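Local coordinates for CLIP-associating protein (Drosophila melanogaster, PDB 4G3A) that tracks microtubule plus ends and stabilises dynamic microtubules during mitotic spindle formation, this chain being its N-terminal TOG-like domain, at residues A[216-219]-A[220-224]. Residues are numbered along the deposited sequence; the frame is centred on the assembly and turned at random.
Sequences SKLA and MLEQK
Leu221 sits one helical turn beyond Lys217, and both its backbone and its side chain pack against the carbonyl of that residue. Its N donates to Lys217 O at 2.7 Å, the shortest of the four i to i+4 bonds that join residues 216-219 to the next turn of helix 215-229, with an N-H...O angle of 158°. Because Leu221 CG lies beside its own backbone N (chi1 -76°), the branch folds back along the helix and brings CG within 3.2 Å of Lys217 O. Leucine suits this buried position, since its branched end reaches Leu192 of helix 182-199, where Met220, present as selenomethionine, touches Ile189 with a chain bent at chi2 and chi3. Lys217 NZ hydrogen-bonds to Leu177 O, which its extended chain can reach.

On another flank Glu222 CG lies 3.2 Å from Leu218 O, but the two side chains, running side by side, meet loosely: Leu218 CG stays 4.1 Å from Glu222 OE2, while Leu218 rests on Leu207 and Arg208 of helix 203-208. The solvent side belongs to exposed Ala219 and Gln223, whose small methyl and polar amide suit a surface where the backbone bond from Gln223 N to Ala219 O, 3.0 Å, holds the turn. Glu222 OE1 forms a salt bridge with Arg204, so this last helix of the TOG-like domain is joined to its neighbours by apolar packing on one flank and, on another, by leucine packing beside a charge pair.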
ATOM      1  N   SER A 216      14.569  -7.180  27.298  1.00 39.79           N
ATOM      2  CA  SER A 216      13.195  -7.414  27.714  1.00 43.73           C
ATOM      3  C   SER A 216      12.274  -7.690  26.511  1.00 45.94           C
ATOM      4  O   SER A 216      11.331  -8.487  26.598  1.00 43.57           O
ATOM      5  CB  SER A 216      12.690  -6.217  28.517  1.00 48.65           C
ATOM      6  OG  SER A 216      12.828  -5.026  27.758  1.00 59.01           O
ATOM      7  N   LYS A 217      12.546  -7.038  25.386  1.00 40.28           N
ATOM      8  CA  LYS A 217      11.731  -7.260  24.196  1.00 38.96           C
ATOM      9  C   LYS A 217      12.179  -8.498  23.432  1.00 39.01           C
ATOM     10  O   LYS A 217      11.362  -9.184  22.826  1.00 34.61           O
ATOM     11  CB  LYS A 217      11.708  -6.022  23.296  1.00 41.28           C
ATOM     12  CG  LYS A 217      10.921  -4.879  23.918  1.00 45.57           C
ATOM     13  CD  LYS A 217      10.799  -3.690  22.992  1.00 52.97           C
ATOM     14  CE  LYS A 217       9.961  -2.592  23.642  1.00 59.64           C
ATOM     15  NZ  LYS A 217      10.081  -1.288  22.923  1.00 60.98           N
ATOM     16  N   LEU A 218      13.477  -8.787  23.480  1.00 38.35           N
ATOM     17  CA  LEU A 218      14.001 -10.022  22.921  1.00 31.79           C
ATOM     18  C   LEU A 218      13.295 -11.194  23.601  1.00 36.61           C
ATOM     19  O   LEU A 218      12.877 -12.160  22.948  1.00 33.64           O
ATOM     20  CB  LEU A 218      15.510 -10.103  23.158  1.00 36.81           C
ATOM     21  CG  LEU A 218      16.271 -11.292  22.571  1.00 43.43           C
ATOM     22  CD1 LEU A 218      16.159 -11.310  21.047  1.00 42.92           C
ATOM     23  CD2 LEU A 218      17.726 -11.248  23.004  1.00 46.49           C
ATOM     24  N   ALA A 219      13.141 -11.087  24.916  1.00 32.76           N
ATOM     25  CA  ALA A 219      12.529 -12.159  25.698  1.00 41.68           C
ATOM     26  C   ALA A 219      11.055 -12.284  25.337  1.00 41.15           C
ATOM     27  O   ALA A 219      10.525 -13.387  25.194  1.00 37.39           O
ATOM     28  CB  ALA A 219      12.697 -11.905  27.206  1.00 36.53           C
HETATM   29  N   MSE A 220      10.407 -11.140  25.178  1.00 39.38           N
HETATM   30  CA  MSE A 220       8.991 -11.091  24.876  1.00 44.39           C
HETATM   31  C   MSE A 220       8.740 -11.636  23.470  1.00 36.79           C
HETATM   32  O   MSE A 220       7.772 -12.355  23.226  1.00 37.78           O
HETATM   33  CB  MSE A 220       8.522  -9.644  24.984  1.00 49.13           C
HETATM   34  CG  MSE A 220       7.021  -9.456  25.004  1.00 63.71           C
HETATM   35 SE   MSE A 220       6.492  -8.162  23.653  0.74 73.33          SE
HETATM   36  CE  MSE A 220       7.168  -9.118  22.150  1.00 26.05           C
ATOM     37  N   LEU A 221       9.624 -11.282  22.545  1.00 31.34           N
ATOM     38  CA  LEU A 221       9.526 -11.757  21.174  1.00 29.31           C
ATOM     39  C   LEU A 221       9.724 -13.268  21.157  1.00 37.81           C
ATOM     40  O   LEU A 221       8.994 -13.992  20.482  1.00 36.21           O
ATOM     41  CB  LEU A 221      10.569 -11.066  20.297  1.00 29.72           C
ATOM     42  CG  LEU A 221      10.247  -9.616  19.903  1.00 32.17           C
ATOM     43  CD1 LEU A 221      11.467  -8.914  19.331  1.00 32.61           C
ATOM     44  CD2 LEU A 221       9.108  -9.573  18.909  1.00 34.57           C
ATOM     45  N   GLU A 222      10.701 -13.751  21.921  1.00 34.80           N
ATOM     46  CA  GLU A 222      10.940 -15.190  21.946  1.00 37.79           C
ATOM     47  C   GLU A 222       9.762 -15.972  22.534  1.00 35.79           C
ATOM     48  O   GLU A 222       9.472 -17.083  22.094  1.00 35.77           O
ATOM     49  CB  GLU A 222      12.274 -15.534  22.613  1.00 43.38           C
ATOM     50  CG  GLU A 222      13.454 -15.087  21.760  1.00 42.31           C
ATOM     51  CD  GLU A 222      14.709 -15.894  22.010  1.00 50.08           C
ATOM     52  OE1 GLU A 222      14.705 -17.106  21.704  1.00 53.58           O
ATOM     53  OE2 GLU A 222      15.708 -15.311  22.489  1.00 51.01           O
ATOM     54  N   GLN A 223       9.064 -15.386  23.499  1.00 40.05           N
ATOM     55  CA  GLN A 223       7.859 -16.028  24.015  1.00 49.15           C
ATOM     56  C   GLN A 223       6.819 -16.128  22.906  1.00 42.55           C
ATOM     57  O   GLN A 223       6.194 -17.167  22.727  1.00 44.10           O
ATOM     58  CB  GLN A 223       7.289 -15.269  25.213  1.00 57.78           C
ATOM     59  CG  GLN A 223       8.013 -15.554  26.513  1.00 72.69           C
ATOM     60  CD  GLN A 223       7.583 -14.632  27.639  0.37 81.55           C
ATOM     61  OE1 GLN A 223       6.619 -13.874  27.506  0.69 87.03           O
ATOM     62  NE2 GLN A 223       8.301 -14.688  28.756  1.00 80.23           N
ATOM     63  N   LYS A 224       6.659 -15.054  22.143  1.00 35.61           N
ATOM     64  CA  LYS A 224       5.685 -15.066  21.058  1.00 31.68           C
ATOM     65  C   LYS A 224       6.034 -16.062  19.948  1.00 35.73           C
ATOM     66  O   LYS A 224       5.146 -16.700  19.381  1.00 37.82           O
ATOM     67  CB  LYS A 224       5.467 -13.657  20.518  1.00 35.72           C
ATOM     68  CG  LYS A 224       4.656 -12.807  21.473  1.00 44.93           C
ATOM     69  CD  LYS A 224       4.736 -11.332  21.140  1.00 48.29           C
ATOM     70  CE  LYS A 224       3.893 -10.510  22.110  1.00 52.00           C
ATOM     71  NZ  LYS A 224       2.433 -10.723  21.888  1.00 49.32           N
TER